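Local coordinates for protein probable peptidyl-prolyl cis-trans isomerase (Mimivirus, PDB 2OSE) that belongs to the cyclophilin family and may, as its relatives do, catalyse cis-trans isomerisation of peptidyl-prolyl bonds and bind cyclosporin A, at residues 19-23 with 196-200; 124-128 with 177-181. One frame throughout, in Å; residues are numbered along the deposited sequence.

In the fold
Both contacts belong to the cyclophilin fold, a closed antiparallel beta-barrel with helices packed on its ends. Interaction 1 pairs 19-23 with 196-200 and so joins an early strand to the last one; interaction 2, nested inside the loop thus closed, ties the loop 124-128 to the start of helix 177-186. Their centres lie 15 Å apart, and they meet directly where Ile-21 CG1 packs 4.0 Å from Val-179 CG1. The shared element is helix 177-186: Ile-183 and Met-186, farther along it, rest on the side chains of 19-23 and 196-200, while Leu-177, Leu-180 and Asp-181 meet the loop 124-128. Strand 198-205 follows this helix in the chain.

Interaction 1 of 2, residues 19-23 with 196-200; sequences MDIVL and PTFSI
In an antiparallel strand pair of the cyclophilin beta-barrel, Ile-21 and Val-22 of the extended segment 19-23 pair with Ile-200 and Ser-199; the short strand axes are 4.6 Å apart, their N-to-C directions at 147°. Pro-196 and Thr-197 approach as loop, Pro-196 CB lying 3.4 Å from Leu-23 CD1. Thr-197 turns its CB away, but its O accepts a hydrogen bond from a water at 3.1 Å; the same water lies 2.5 Å from Ser-199 OG. Phe-198 (m) and Leu-23 (t, p) lie on one face of the sheet, and Leu-23 CD1 sits over a face of the ring, 3.9 Å from Phe-198 CE1. Ile-21 CG2 approaches Phe-198 CD1 at 4.2 Å; Ile-183 and Met-186 of helix 177-186 also touch the Phe-198 side chain. Ser-199 and Val-22 form the hydrogen-bonded pair, CA-CA 5.1 Å: Val-22 N donates to Ser-199 O at 2.8 Å, and Ser-199 N to Val-22 O at 3.0 Å. Their side chains share the face turned from Phe-198. Ile-200 (m, t) and Ile-21 follow as a non-hydrogen-bonded pair, CA-CA 4.9 Å, directed to the Phe-198 face. Ile-200 CA makes a CA-H...O contact with Asp-20 O at 3.5 Å, and Ile-200 CG2 lies 3.9 Å from Met-19 CG.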
ATOM      1  N   MET A  19     -19.801  -6.912 -17.676  1.00 25.08           N
ATOM      2  CA  MET A  19     -18.486  -7.252 -17.143  1.00 27.62           C
ATOM      3  C   MET A  19     -18.631  -8.443 -16.196  1.00 26.24           C
ATOM      4  O   MET A  19     -19.282  -8.321 -15.132  1.00 24.73           O
ATOM      5  CB  MET A  19     -17.946  -6.111 -16.273  1.00 26.84           C
ATOM      6  CG  MET A  19     -17.245  -5.041 -16.957  1.00 30.74           C
ATOM      7  SD  MET A  19     -16.926  -3.664 -15.779  1.00 32.33           S
ATOM      8  CE  MET A  19     -16.270  -2.588 -17.043  1.00 30.54           C
ATOM      9  N   ASP A  20     -17.967  -9.546 -16.529  1.00 26.18           N
ATOM     10  CA  ASP A  20     -17.717 -10.625 -15.534  1.00 25.79           C
ATOM     11  C   ASP A  20     -16.764 -10.134 -14.452  1.00 25.14           C
ATOM     12  O   ASP A  20     -15.819  -9.384 -14.751  1.00 24.43           O
ATOM     13  CB  ASP A  20     -17.074 -11.845 -16.195  1.00 25.26           C
ATOM     14  CG  ASP A  20     -18.055 -12.715 -16.868  1.00 28.78           C
ATOM     15  OD1 ASP A  20     -19.260 -12.712 -16.497  1.00 32.12           O
ATOM     16  OD2 ASP A  20     -17.634 -13.422 -17.800  1.00 30.45           O
ATOM     17  N   ILE A  21     -17.017 -10.544 -13.207  1.00 25.34           N
ATOM     18  CA  ILE A  21     -16.112 -10.257 -12.069  1.00 26.25           C
ATOM     19  C   ILE A  21     -15.452 -11.579 -11.702  1.00 28.00           C
ATOM     20  O   ILE A  21     -16.133 -12.605 -11.596  1.00 28.15           O
ATOM     21  CB  ILE A  21     -16.855  -9.655 -10.837  1.00 27.24           C
ATOM     22  CG1 ILE A  21     -17.736  -8.452 -11.271  1.00 26.20           C
ATOM     23  CG2 ILE A  21     -15.864  -9.229  -9.706  1.00 25.40           C
ATOM     24  CD1 ILE A  21     -16.925  -7.191 -11.574  1.00 28.80           C
ATOM     25  N   VAL A  22     -14.125 -11.557 -11.612  1.00 29.08           N
ATOM     26  CA  VAL A  22     -13.330 -12.785 -11.438  1.00 30.00           C
ATOM     27  C   VAL A  22     -12.628 -12.689 -10.083  1.00 30.55           C
ATOM     28  O   VAL A  22     -12.210 -11.611  -9.659  1.00 29.39           O
ATOM     29  CB  VAL A  22     -12.304 -12.959 -12.620  1.00 30.20           C
ATOM     30  CG1 VAL A  22     -11.264 -14.101 -12.357  1.00 31.08           C
ATOM     31  CG2 VAL A  22     -13.045 -13.190 -13.942  1.00 28.19           C
ATOM     32  N   LEU A  23     -12.538 -13.817  -9.394  1.00 32.54           N
ATOM     33  CA  LEU A  23     -11.732 -13.930  -8.169  1.00 34.14           C
ATOM     34  C   LEU A  23     -11.075 -15.312  -8.184  1.00 36.16           C
ATOM     35  O   LEU A  23     -11.756 -16.344  -8.276  1.00 36.52           O
ATOM     36  CB  LEU A  23     -12.606 -13.786  -6.926  1.00 34.47           C
ATOM     37  CG  LEU A  23     -11.997 -14.115  -5.547  1.00 33.77           C
ATOM     38  CD1 LEU A  23     -11.141 -12.989  -5.113  1.00 32.72           C
ATOM     39  CD2 LEU A  23     -13.077 -14.391  -4.520  1.00 35.02           C
ATOM     40  N   PRO A 196      -9.148 -10.024  -0.825  1.00 42.26           N
ATOM     41  CA  PRO A 196      -8.934 -10.771  -2.062  1.00 41.98           C
ATOM     42  C   PRO A 196      -8.769  -9.804  -3.256  1.00 40.12           C
ATOM     43  O   PRO A 196      -9.180  -8.664  -3.154  1.00 40.08           O
ATOM     44  CB  PRO A 196     -10.219 -11.610  -2.191  1.00 42.28           C
ATOM     45  CG  PRO A 196     -11.248 -10.885  -1.370  1.00 43.02           C
ATOM     46  CD  PRO A 196     -10.491 -10.253  -0.247  1.00 42.68           C
ATOM     47  N   THR A 197      -8.122 -10.243  -4.337  1.00 39.09           N
ATOM     48  CA  THR A 197      -7.984  -9.411  -5.552  1.00 38.41           C
ATOM     49  C   THR A 197      -9.041  -9.732  -6.610  1.00 36.38           C
ATOM     50  O   THR A 197      -9.038 -10.803  -7.219  1.00 37.61           O
ATOM     51  CB  THR A 197      -6.560  -9.447  -6.122  1.00 38.72           C
ATOM     52  OG1 THR A 197      -5.698  -8.794  -5.193  1.00 41.99           O
ATOM     53  CG2 THR A 197      -6.470  -8.683  -7.466  1.00 39.45           C
ATOM     54  N   PHE A 198      -9.961  -8.791  -6.817  1.00 34.26           N
ATOM     55  CA  PHE A 198     -10.992  -8.937  -7.843  1.00 31.03           C
ATOM     56  C   PHE A 198     -10.515  -8.381  -9.166  1.00 30.22           C
ATOM     57  O   PHE A 198      -9.753  -7.412  -9.215  1.00 30.39           O
ATOM     58  CB  PHE A 198     -12.277  -8.203  -7.394  1.00 30.12           C
ATOM     59  CG  PHE A 198     -12.870  -8.768  -6.143  1.00 29.15           C
ATOM     60  CD1 PHE A 198     -13.607  -9.945  -6.180  1.00 28.89           C
ATOM     61  CD2 PHE A 198     -12.671  -8.154  -4.931  1.00 26.59           C
ATOM     62  CE1 PHE A 198     -14.142 -10.472  -5.017  1.00 27.97           C
ATOM     63  CE2 PHE A 198     -13.211  -8.690  -3.752  1.00 26.21           C
ATOM     64  CZ  PHE A 198     -13.930  -9.832  -3.792  1.00 26.40           C
ATOM     65  N   SER A 199     -11.005  -8.949 -10.258  1.00 29.85           N
ATOM     66  CA  SER A 199     -10.654  -8.398 -11.562  1.00 28.39           C
ATOM     67  C   SER A 199     -11.817  -8.502 -12.510  1.00 27.78           C
ATOM     68  O   SER A 199     -12.804  -9.201 -12.225  1.00 27.54           O
ATOM     69  CB  SER A 199      -9.427  -9.115 -12.140  1.00 29.02           C
ATOM     70  OG  SER A 199      -9.653 -10.510 -12.110  1.00 30.42           O
ATOM     71  N   ILE A 200     -11.694  -7.818 -13.637  1.00 26.32           N
ATOM     72  CA  ILE A 200     -12.680  -7.885 -14.708  1.00 27.23           C
ATOM     73  C   ILE A 200     -12.317  -9.052 -15.628  1.00 29.02           C
ATOM     74  O   ILE A 200     -11.136  -9.179 -16.036  1.00 30.12           O
ATOM     75  CB  ILE A 200     -12.731  -6.532 -15.503  1.00 26.92           C
ATOM     76  CG1 ILE A 200     -13.078  -5.373 -14.542  1.00 27.56           C
ATOM     77  CG2 ILE A 200     -13.683  -6.608 -16.686  1.00 27.12           C
ATOM     78  CD1 ILE A 200     -12.837  -3.901 -15.152  1.00 25.77           C
TER
HETATM   79  O   HOH W   1      -8.765 -11.753 -10.134  1.00 32.30           O

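Interaction 2 of 2, residues 124-128 with 177-181; sequences ESKGL and LDVLD
A salt bridge leads this contact: Lys-126 NZ donates a hydrogen bond to Asp-181 OD1 at 2.8 Å. The lysine spans the gap with all four chi angles t, while Asp-181 (chi1 near -63°) sends its CB sideways, yet its carboxylate ends close to the lysine ammonium. In the first helical turn Asp-181 N hydrogen-bonds to Leu-177 O at 3.0 Å, and i, i+3, i+4 spacing puts Leu-177, Leu-180 and Asp-181 on the side next to the irregular segment 124-128. Inward from the charges, the lysine stem skirts Leu-177, with Lys-126 CG 4.4 Å from Leu-177 CD2. Gly-127 is the closest backbone approach, its CA 6.5 Å from Leu-177 CA, 3.9 Å from Leu-177 CD2 and 3.8 Å from Leu-180 CD1. Both leucines adopt the m, t rotamer and direct their CB atoms toward 124-128. A CB on Gly-127 would clash with Leu-177 CD2, and its phi/psi of 68/27 is left-handed, turning the chain into Leu-128. The arrangement is loop-to-helix packing, an apolar patch edged by an ion pair. Gly-127 also makes backbone hydrogen bonds to Thr-150 and Val-173, and Leu-180 touches Leu-31 of strand 26-35; the loop leads into strand 128-135, which pairs with strands 147-150 and 168-175, and helix 177-186 packs against the loop.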
ATOM      1  N   GLU A 124     -25.925   9.116  -5.002  1.00 33.60           N
ATOM      2  CA  GLU A 124     -26.443   8.739  -3.691  1.00 34.10           C
ATOM      3  C   GLU A 124     -26.865   7.268  -3.514  1.00 33.73           C
ATOM      4  O   GLU A 124     -27.217   6.849  -2.412  1.00 33.66           O
ATOM      5  CB  GLU A 124     -27.645   9.630  -3.383  1.00 35.63           C
ATOM      6  CG  GLU A 124     -27.427  11.089  -3.740  1.00 39.24           C
ATOM      7  CD  GLU A 124     -28.493  11.997  -3.164  1.00 45.28           C
ATOM      8  OE1 GLU A 124     -29.699  11.746  -3.406  1.00 46.55           O
ATOM      9  OE2 GLU A 124     -28.099  12.947  -2.454  1.00 49.04           O
ATOM     10  N   SER A 125     -26.833   6.499  -4.599  1.00 32.34           N
ATOM     11  CA  SER A 125     -27.410   5.172  -4.640  1.00 32.28           C
ATOM     12  C   SER A 125     -26.379   4.110  -4.927  1.00 30.37           C
ATOM     13  O   SER A 125     -25.320   4.372  -5.531  1.00 29.13           O
ATOM     14  CB  SER A 125     -28.464   5.082  -5.752  1.00 31.70           C
ATOM     15  OG  SER A 125     -29.404   6.087  -5.592  1.00 37.72           O
ATOM     16  N   LYS A 126     -26.737   2.900  -4.497  1.00 28.87           N
ATOM     17  CA  LYS A 126     -25.968   1.680  -4.757  1.00 26.93           C
ATOM     18  C   LYS A 126     -25.919   1.385  -6.249  1.00 26.11           C
ATOM     19  O   LYS A 126     -26.889   1.635  -6.970  1.00 25.84           O
ATOM     20  CB  LYS A 126     -26.676   0.513  -4.060  1.00 27.01           C
ATOM     21  CG  LYS A 126     -25.996  -0.845  -4.172  1.00 24.39           C
ATOM     22  CD  LYS A 126     -26.820  -1.800  -3.326  1.00 28.09           C
ATOM     23  CE  LYS A 126     -26.131  -3.093  -3.044  1.00 29.36           C
ATOM     24  NZ  LYS A 126     -26.974  -3.767  -1.998  1.00 27.07           N
ATOM     25  N   GLY A 127     -24.806   0.814  -6.705  1.00 25.23           N
ATOM     26  CA  GLY A 127     -24.691   0.386  -8.094  1.00 23.49           C
ATOM     27  C   GLY A 127     -24.665   1.493  -9.117  1.00 22.84           C
ATOM     28  O   GLY A 127     -25.040   1.272 -10.262  1.00 22.83           O
ATOM     29  N   LEU A 128     -24.203   2.684  -8.734  1.00 22.30           N
ATOM     30  CA  LEU A 128     -23.937   3.741  -9.710  1.00 22.02           C
ATOM     31  C   LEU A 128     -22.531   3.660 -10.194  1.00 22.41           C
ATOM     32  O   LEU A 128     -21.615   3.447  -9.375  1.00 21.77           O
ATOM     33  CB  LEU A 128     -24.190   5.119  -9.089  1.00 22.65           C
ATOM     34  CG  LEU A 128     -25.627   5.409  -8.673  1.00 21.82           C
ATOM     35  CD1 LEU A 128     -25.681   6.822  -8.139  1.00 24.28           C
ATOM     36  CD2 LEU A 128     -26.573   5.299  -9.880  1.00 24.24           C
ATOM     37  N   LEU A 177     -26.385  -6.505  -8.984  1.00 23.91           N
ATOM     38  CA  LEU A 177     -26.247  -5.904  -7.665  1.00 24.73           C
ATOM     39  C   LEU A 177     -25.919  -6.947  -6.607  1.00 24.88           C
ATOM     40  O   LEU A 177     -25.202  -6.641  -5.638  1.00 25.09           O
ATOM     41  CB  LEU A 177     -27.518  -5.156  -7.234  1.00 23.95           C
ATOM     42  CG  LEU A 177     -27.922  -3.959  -8.100  1.00 26.20           C
ATOM     43  CD1 LEU A 177     -29.207  -3.425  -7.556  1.00 26.17           C
ATOM     44  CD2 LEU A 177     -26.820  -2.912  -7.961  1.00 25.03           C
ATOM     45  N   ASP A 178     -26.456  -8.155  -6.763  1.00 24.49           N
ATOM     46  CA  ASP A 178     -26.080  -9.287  -5.886  1.00 25.18           C
ATOM     47  C   ASP A 178     -24.611  -9.674  -5.961  1.00 25.44           C
ATOM     48  O   ASP A 178     -24.085 -10.302  -5.041  1.00 25.49           O
ATOM     49  CB  ASP A 178     -26.965 -10.545  -6.094  1.00 26.16           C
ATOM     50  CG  ASP A 178     -27.318 -10.827  -7.578  1.00 30.07           C
ATOM     51  OD1 ASP A 178     -26.884 -10.094  -8.483  1.00 28.67           O
ATOM     52  OD2 ASP A 178     -28.090 -11.788  -7.831  1.00 36.29           O
ATOM     53  N   VAL A 179     -23.962  -9.323  -7.071  1.00 24.59           N
ATOM     54  CA  VAL A 179     -22.514  -9.571  -7.250  1.00 25.07           C
ATOM     55  C   VAL A 179     -21.752  -8.521  -6.444  1.00 24.35           C
ATOM     56  O   VAL A 179     -20.773  -8.825  -5.743  1.00 24.87           O
ATOM     57  CB  VAL A 179     -22.134  -9.545  -8.752  1.00 24.17           C
ATOM     58  CG1 VAL A 179     -20.631  -9.808  -8.944  1.00 24.18           C
ATOM     59  CG2 VAL A 179     -22.966 -10.570  -9.476  1.00 26.57           C
ATOM     60  N   LEU A 180     -22.223  -7.285  -6.508  1.00 23.50           N
ATOM     61  CA  LEU A 180     -21.725  -6.230  -5.625  1.00 23.24           C
ATOM     62  C   LEU A 180     -21.836  -6.602  -4.145  1.00 23.48           C
ATOM     63  O   LEU A 180     -20.930  -6.339  -3.389  1.00 23.79           O
ATOM     64  CB  LEU A 180     -22.421  -4.882  -5.880  1.00 23.26           C
ATOM     65  CG  LEU A 180     -22.258  -4.272  -7.285  1.00 22.60           C
ATOM     66  CD1 LEU A 180     -22.913  -2.889  -7.321  1.00 21.63           C
ATOM     67  CD2 LEU A 180     -20.792  -4.184  -7.760  1.00 23.72           C
ATOM     68  N   ASP A 181     -22.957  -7.181  -3.735  1.00 24.04           N
ATOM     69  CA  ASP A 181     -23.108  -7.687  -2.371  1.00 24.32           C
ATOM     70  C   ASP A 181     -22.042  -8.739  -1.979  1.00 23.77           C
ATOM     71  O   ASP A 181     -21.517  -8.685  -0.888  1.00 23.42           O
ATOM     72  CB  ASP A 181     -24.500  -8.288  -2.157  1.00 25.47           C
ATOM     73  CG  ASP A 181     -25.621  -7.275  -2.305  1.00 27.24           C
ATOM     74  OD1 ASP A 181     -25.421  -6.068  -2.043  1.00 30.85           O
ATOM     75  OD2 ASP A 181     -26.721  -7.697  -2.716  1.00 30.72           O
TER